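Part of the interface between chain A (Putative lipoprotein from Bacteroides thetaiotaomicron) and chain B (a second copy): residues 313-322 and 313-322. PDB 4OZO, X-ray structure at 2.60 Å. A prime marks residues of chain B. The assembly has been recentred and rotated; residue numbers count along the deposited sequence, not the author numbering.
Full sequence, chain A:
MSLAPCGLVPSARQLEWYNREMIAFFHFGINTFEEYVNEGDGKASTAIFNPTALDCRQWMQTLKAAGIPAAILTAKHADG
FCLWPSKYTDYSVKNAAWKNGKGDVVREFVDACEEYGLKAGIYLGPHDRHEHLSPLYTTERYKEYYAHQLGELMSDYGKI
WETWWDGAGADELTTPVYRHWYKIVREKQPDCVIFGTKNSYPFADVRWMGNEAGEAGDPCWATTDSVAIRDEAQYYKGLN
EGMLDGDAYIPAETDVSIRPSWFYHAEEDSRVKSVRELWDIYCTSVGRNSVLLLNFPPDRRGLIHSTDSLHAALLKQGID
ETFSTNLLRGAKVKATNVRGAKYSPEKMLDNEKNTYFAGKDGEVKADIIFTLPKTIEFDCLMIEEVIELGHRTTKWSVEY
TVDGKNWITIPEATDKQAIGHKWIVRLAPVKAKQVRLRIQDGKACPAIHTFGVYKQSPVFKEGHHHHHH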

ATOM      1  N   ALA A 313       4.950   2.768  -0.906  1.00  7.97           N
ATOM      2  CA  ALA A 313       5.088   1.339  -1.172  1.00  9.70           C
ATOM      3  C   ALA A 313       4.921   1.052  -2.670  1.00 13.40           C
ATOM      4  O   ALA A 313       5.626   0.204  -3.240  1.00  9.23           O
ATOM      5  CB  ALA A 313       4.094   0.547  -0.355  1.00  6.73           C
ATOM      6  N   LEU A 314       4.012   1.786  -3.305  1.00  9.02           N
ATOM      7  CA  LEU A 314       3.815   1.657  -4.740  1.00 10.07           C
ATOM      8  C   LEU A 314       4.996   2.205  -5.530  1.00 11.84           C
ATOM      9  O   LEU A 314       5.365   1.639  -6.560  1.00 13.76           O
ATOM     10  CB  LEU A 314       2.516   2.324  -5.182  1.00 11.24           C
ATOM     11  CG  LEU A 314       1.227   1.643  -4.713  1.00 10.94           C
ATOM     12  CD1 LEU A 314       0.035   2.450  -5.140  1.00 12.85           C
ATOM     13  CD2 LEU A 314       1.129   0.223  -5.238  1.00 10.90           C
ATOM     14  N   LEU A 315       5.596   3.297  -5.058  1.00 12.79           N
ATOM     15  CA  LEU A 315       6.816   3.794  -5.699  1.00 11.22           C
ATOM     16  C   LEU A 315       7.895   2.717  -5.666  1.00 11.44           C
ATOM     17  O   LEU A 315       8.489   2.402  -6.697  1.00 11.95           O
ATOM     18  CB  LEU A 315       7.321   5.083  -5.054  1.00  8.89           C
ATOM     19  CG  LEU A 315       8.739   5.544  -5.436  1.00 13.97           C
ATOM     20  CD1 LEU A 315       8.845   5.982  -6.902  1.00 13.31           C
ATOM     21  CD2 LEU A 315       9.229   6.659  -4.511  1.00  8.72           C
ATOM     22  N   LYS A 316       8.115   2.137  -4.490  1.00  8.81           N
ATOM     23  CA  LYS A 316       9.114   1.085  -4.337  1.00  9.67           C
ATOM     24  C   LYS A 316       8.858  -0.045  -5.319  1.00 16.59           C
ATOM     25  O   LYS A 316       9.779  -0.552  -5.970  1.00 17.08           O
ATOM     26  CB  LYS A 316       9.113   0.532  -2.912  1.00  9.77           C
ATOM     27  CG  LYS A 316      10.068  -0.638  -2.703  1.00 13.01           C
ATOM     28  CD  LYS A 316      11.496  -0.208  -3.024  1.00 24.44           C
ATOM     29  CE  LYS A 316      12.486  -1.362  -3.002  1.00 32.08           C
ATOM     30  NZ  LYS A 316      13.857  -0.880  -3.377  1.00 36.98           N
ATOM     31  N   GLN A 317       7.590  -0.425  -5.422  1.00 14.70           N
ATOM     32  CA  GLN A 317       7.174  -1.487  -6.310  1.00 16.05           C
ATOM     33  C   GLN A 317       7.420  -1.100  -7.772  1.00 14.46           C
ATOM     34  O   GLN A 317       7.790  -1.939  -8.591  1.00 15.60           O
ATOM     35  CB  GLN A 317       5.693  -1.822  -6.079  1.00 12.09           C
ATOM     36  CG  GLN A 317       5.319  -3.230  -6.485  1.00 20.32           C
ATOM     37  CD  GLN A 317       3.953  -3.317  -7.164  0.21 24.22           C
ATOM     38  OE1 GLN A 317       3.150  -2.386  -7.112  0.65 27.23           O
ATOM     39  NE2 GLN A 317       3.692  -4.440  -7.813  1.00 22.64           N
ATOM     40  N   GLY A 318       7.211   0.170  -8.099  1.00 11.04           N
ATOM     41  CA  GLY A 318       7.397   0.620  -9.468  1.00 13.78           C
ATOM     42  C   GLY A 318       8.866   0.688  -9.843  1.00 13.80           C
ATOM     43  O   GLY A 318       9.264   0.379 -10.967  1.00 11.90           O
ATOM     44  N   ILE A 319       9.675   1.110  -8.879  1.00 14.14           N
ATOM     45  CA  ILE A 319      11.108   1.145  -9.054  1.00 14.06           C
ATOM     46  C   ILE A 319      11.606  -0.279  -9.323  1.00 13.95           C
ATOM     47  O   ILE A 319      12.292  -0.524 -10.319  1.00 15.23           O
ATOM     48  CB  ILE A 319      11.804   1.819  -7.829  1.00 11.83           C
ATOM     49  CG1 ILE A 319      11.530   3.317  -7.831  1.00 10.82           C
ATOM     50  CG2 ILE A 319      13.317   1.605  -7.839  1.00  8.85           C
ATOM     51  CD1 ILE A 319      11.975   4.019  -6.540  1.00 12.85           C
ATOM     52  N   ASP A 320      11.230  -1.212  -8.451  1.00 13.00           N
ATOM     53  CA  ASP A 320      11.648  -2.603  -8.590  1.00 16.18           C
ATOM     54  C   ASP A 320      11.267  -3.219  -9.934  1.00 17.28           C
ATOM     55  O   ASP A 320      12.091  -3.883 -10.559  1.00 19.77           O
ATOM     56  CB  ASP A 320      11.084  -3.462  -7.465  1.00 15.84           C
ATOM     57  CG  ASP A 320      11.716  -3.156  -6.137  1.00 26.39           C
ATOM     58  OD1 ASP A 320      12.828  -2.583  -6.131  1.00 30.44           O
ATOM     59  OD2 ASP A 320      11.110  -3.501  -5.097  1.00 35.80           O
ATOM     60  N   GLU A 321      10.031  -3.010 -10.376  1.00 11.86           N
ATOM     61  CA  GLU A 321       9.614  -3.565 -11.658  1.00 17.85           C
ATOM     62  C   GLU A 321      10.414  -2.933 -12.786  1.00 21.69           C
ATOM     63  O   GLU A 321      10.979  -3.636 -13.627  1.00 15.92           O
ATOM     64  CB  GLU A 321       8.127  -3.359 -11.900  1.00 14.52           C
ATOM     65  CG  GLU A 321       7.246  -4.096 -10.927  1.00 22.47           C
ATOM     66  CD  GLU A 321       5.780  -3.787 -11.151  1.00 40.24           C
ATOM     67  OE1 GLU A 321       5.478  -3.150 -12.192  1.00 36.48           O
ATOM     68  OE2 GLU A 321       4.942  -4.173 -10.296  1.00 41.75           O
ATOM     69  N   THR A 322      10.469  -1.602 -12.779  1.00 21.98           N
ATOM     70  CA  THR A 322      11.207  -0.859 -13.784  1.00 17.01           C
ATOM     71  C   THR A 322      12.633  -1.380 -13.960  1.00 15.92           C
ATOM     72  O   THR A 322      13.036  -1.717 -15.066  1.00 17.65           O
ATOM     73  CB  THR A 322      11.258   0.645 -13.462  1.00 16.09           C
ATOM     74  OG1 THR A 322       9.924   1.183 -13.399  1.00 12.54           O
ATOM     75  CG2 THR A 322      12.068   1.387 -14.534  1.00 13.18           C
TER
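Chain B 313-322: ALLKQGIDET

How does the chain B stretch lie on chain A? Residues 313 to 322 are helical in both copies, each held by the regular pattern of backbone hydrogen bonds from an amide to the carbonyl four residues earlier, as from Gln317′ N to Ala313′ O at 3.1 Å. The two helices run in broadly the same direction, with an angle of 29° between their N-to-C directions and a signed crossing angle of -29°. Their axes come no closer than 12.3 Å, which is wide for packed helices, so the space between them is bridged by the longer side chains. The CA atoms nearest each other across the contact are those of Leu314 and Leu314′, 8.6 Å apart. The contact is small: 228 Å² is buried, counting both sides.

What does Leu314, which gives up the most surface, rest against? Its CA-to-CB bond points sideways, yet the end of the side chain comes nearer to chain B. With chi1 in m and chi2 in t, it brings CD2 to 3.5 Å from CG of Gln317′, so the leucine packs on the aliphatic part of the glutamine. Leu314′ has the same rotamers and also starts out sideways. The two leucines meet less tightly, CD2 of Leu314 lying 4.4 Å from CD2 of Leu314′, a loose apolar contact between equivalent residues. The CA-to-CB bond of Ala313 does point toward chain B, and its CB lies 4.5 Å from CD2 of Leu314′.

Where do the polar side chains meet? One turn further along, Gln317 and Gln317′ both point toward the opposing helix, and a further turn on, so do Glu321 and Glu321′. Gln317 and Glu321′ each have 38 Å² covered, next after Leu314, and they face each other: OE1 of Gln317 lies 3.2 Å from OE2 of Glu321′, two acceptors that do not bond to each other. OE1 of Gln317 is modelled 2.9 Å from OE1 of Gln317′, a distance that leaves the contact open, since the amide of Gln317′ may be turned over. The carboxylates are close as well, with OE2 of Glu321 3.1 Å from OE2 of Glu321′. Two like charges at that distance are unfavourable unless something offsets them, and no clear hydrogen bond crosses between the stretches. Each glutamate does have its OE1 hydrogen-bonded elsewhere in the structure.

What do the remaining residues do? Leu315, Lys316, Ile319, Asp320 and Thr322, and their counterparts in chain B, are out of reach of the opposing stretch, so the contact is confined to a narrow strip along each helix. Away from it, the same local ties recur in both copies. Lys316 forms a salt bridge with Asp320, NZ to OD1 at 3.4 Å, and Lys316′ NZ lies 3.3 Å from Asp320′ OD1; each includes a weak hydrogen bond. Thr322 OG1 donates to Gly318 O at 2.6 Å, and Thr322′ OG1 to Gly318′ O at 2.8 Å, turning each threonine hydroxyl back onto its own helix.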

ATOM      1  N   ALA B 313      -5.284  -2.285   0.709  1.00 12.47           N
ATOM      2  CA  ALA B 313      -5.011  -1.558  -0.523  1.00 14.19           C
ATOM      3  C   ALA B 313      -4.005  -2.318  -1.395  1.00 12.74           C
ATOM      4  O   ALA B 313      -4.106  -2.326  -2.620  1.00 12.26           O
ATOM      5  CB  ALA B 313      -4.547  -0.140  -0.226  1.00  7.42           C
ATOM      6  N   LEU B 314      -3.055  -2.984  -0.751  1.00 11.64           N
ATOM      7  CA  LEU B 314      -2.037  -3.720  -1.478  1.00 10.14           C
ATOM      8  C   LEU B 314      -2.621  -5.012  -2.048  1.00 15.89           C
ATOM      9  O   LEU B 314      -2.176  -5.495  -3.092  1.00 19.80           O
ATOM     10  CB  LEU B 314      -0.820  -3.986  -0.587  1.00 10.03           C
ATOM     11  CG  LEU B 314       0.038  -2.750  -0.251  1.00 12.34           C
ATOM     12  CD1 LEU B 314       1.192  -3.087   0.680  1.00  5.03           C
ATOM     13  CD2 LEU B 314       0.551  -2.053  -1.508  1.00  5.72           C
ATOM     14  N   LEU B 315      -3.627  -5.562  -1.370  1.00 15.87           N
ATOM     15  CA  LEU B 315      -4.381  -6.709  -1.887  1.00 15.33           C
ATOM     16  C   LEU B 315      -4.976  -6.351  -3.243  1.00 13.77           C
ATOM     17  O   LEU B 315      -4.811  -7.072  -4.231  1.00 11.54           O
ATOM     18  CB  LEU B 315      -5.508  -7.082  -0.918  1.00 11.99           C
ATOM     19  CG  LEU B 315      -6.415  -8.214  -1.408  1.00 16.26           C
ATOM     20  CD1 LEU B 315      -5.621  -9.505  -1.591  1.00  9.87           C
ATOM     21  CD2 LEU B 315      -7.595  -8.420  -0.458  1.00 10.19           C
ATOM     22  N   LYS B 316      -5.659  -5.212  -3.258  1.00 11.92           N
ATOM     23  CA  LYS B 316      -6.254  -4.665  -4.453  1.00 12.30           C
ATOM     24  C   LYS B 316      -5.204  -4.548  -5.540  1.00 17.75           C
ATOM     25  O   LYS B 316      -5.425  -4.964  -6.669  1.00 21.56           O
ATOM     26  CB  LYS B 316      -6.856  -3.291  -4.153  1.00 13.42           C
ATOM     27  CG  LYS B 316      -7.402  -2.551  -5.371  1.00 19.59           C
ATOM     28  CD  LYS B 316      -8.361  -3.432  -6.159  1.00 27.73           C
ATOM     29  CE  LYS B 316      -9.023  -2.679  -7.301  1.00 29.00           C
ATOM     30  NZ  LYS B 316     -10.034  -3.564  -7.965  1.00 34.78           N
ATOM     31  N   GLN B 317      -4.056  -3.990  -5.195  1.00 15.79           N
ATOM     32  CA  GLN B 317      -3.033  -3.752  -6.194  0.74 17.99           C
ATOM     33  C   GLN B 317      -2.547  -5.057  -6.793  1.00 15.95           C
ATOM     34  O   GLN B 317      -2.363  -5.151  -8.007  1.00 14.30           O
ATOM     35  CB  GLN B 317      -1.867  -2.954  -5.606  1.00 18.26           C
ATOM     36  CG  GLN B 317      -1.458  -1.792  -6.493  1.00 16.64           C
ATOM     37  CD  GLN B 317      -0.463  -2.198  -7.536  1.00 21.42           C
ATOM     38  OE1 GLN B 317       0.329  -3.119  -7.329  0.48 25.45           O
ATOM     39  NE2 GLN B 317      -0.492  -1.521  -8.673  0.68 24.57           N
ATOM     40  N   GLY B 318      -2.347  -6.055  -5.933  1.00 17.23           N
ATOM     41  CA  GLY B 318      -1.920  -7.378  -6.359  1.00 15.76           C
ATOM     42  C   GLY B 318      -2.952  -8.072  -7.243  1.00 19.55           C
ATOM     43  O   GLY B 318      -2.606  -8.664  -8.270  1.00 15.66           O
ATOM     44  N   ILE B 319      -4.219  -8.005  -6.845  1.00 12.11           N
ATOM     45  CA  ILE B 319      -5.266  -8.588  -7.650  1.00 12.65           C
ATOM     46  C   ILE B 319      -5.296  -7.928  -9.022  1.00 16.52           C
ATOM     47  O   ILE B 319      -5.408  -8.614 -10.052  1.00 19.56           O
ATOM     48  CB  ILE B 319      -6.651  -8.503  -6.963  1.00 15.24           C
ATOM     49  CG1 ILE B 319      -6.705  -9.465  -5.780  1.00  9.64           C
ATOM     50  CG2 ILE B 319      -7.765  -8.870  -7.949  1.00 10.85           C
ATOM     51  CD1 ILE B 319      -7.819  -9.186  -4.833  1.00  8.64           C
ATOM     52  N   ASP B 320      -5.174  -6.606  -9.048  1.00 11.19           N
ATOM     53  CA  ASP B 320      -5.143  -5.896 -10.325  1.00 15.13           C
ATOM     54  C   ASP B 320      -3.969  -6.284 -11.230  1.00 16.44           C
ATOM     55  O   ASP B 320      -4.143  -6.393 -12.432  1.00 17.91           O
ATOM     56  CB  ASP B 320      -5.178  -4.384 -10.133  1.00 14.09           C
ATOM     57  CG  ASP B 320      -6.569  -3.863  -9.812  1.00 22.69           C
ATOM     58  OD1 ASP B 320      -7.555  -4.639  -9.862  1.00 23.80           O
ATOM     59  OD2 ASP B 320      -6.674  -2.656  -9.513  1.00 35.46           O
ATOM     60  N   GLU B 321      -2.785  -6.489 -10.663  1.00 16.59           N
ATOM     61  CA  GLU B 321      -1.636  -6.883 -11.468  1.00 16.79           C
ATOM     62  C   GLU B 321      -1.869  -8.268 -12.013  1.00 18.49           C
ATOM     63  O   GLU B 321      -1.698  -8.516 -13.201  1.00 27.48           O
ATOM     64  CB  GLU B 321      -0.343  -6.910 -10.649  1.00 16.91           C
ATOM     65  CG  GLU B 321       0.080  -5.574 -10.087  1.00 29.90           C
ATOM     66  CD  GLU B 321       1.580  -5.479  -9.840  1.00 39.47           C
ATOM     67  OE1 GLU B 321       2.319  -6.438 -10.182  1.00 30.50           O
ATOM     68  OE2 GLU B 321       2.014  -4.427  -9.306  1.00 43.60           O
ATOM     69  N   THR B 322      -2.246  -9.173 -11.122  1.00 21.08           N
ATOM     70  CA  THR B 322      -2.382 -10.585 -11.455  1.00 19.98           C
ATOM     71  C   THR B 322      -3.331 -10.805 -12.621  1.00 17.41           C
ATOM     72  O   THR B 322      -3.001 -11.494 -13.576  1.00 17.16           O
ATOM     73  CB  THR B 322      -2.863 -11.368 -10.231  1.00 19.26           C
ATOM     74  OG1 THR B 322      -1.870 -11.254  -9.199  1.00 18.93           O
ATOM     75  CG2 THR B 322      -3.096 -12.840 -10.571  1.00 13.63           C
TER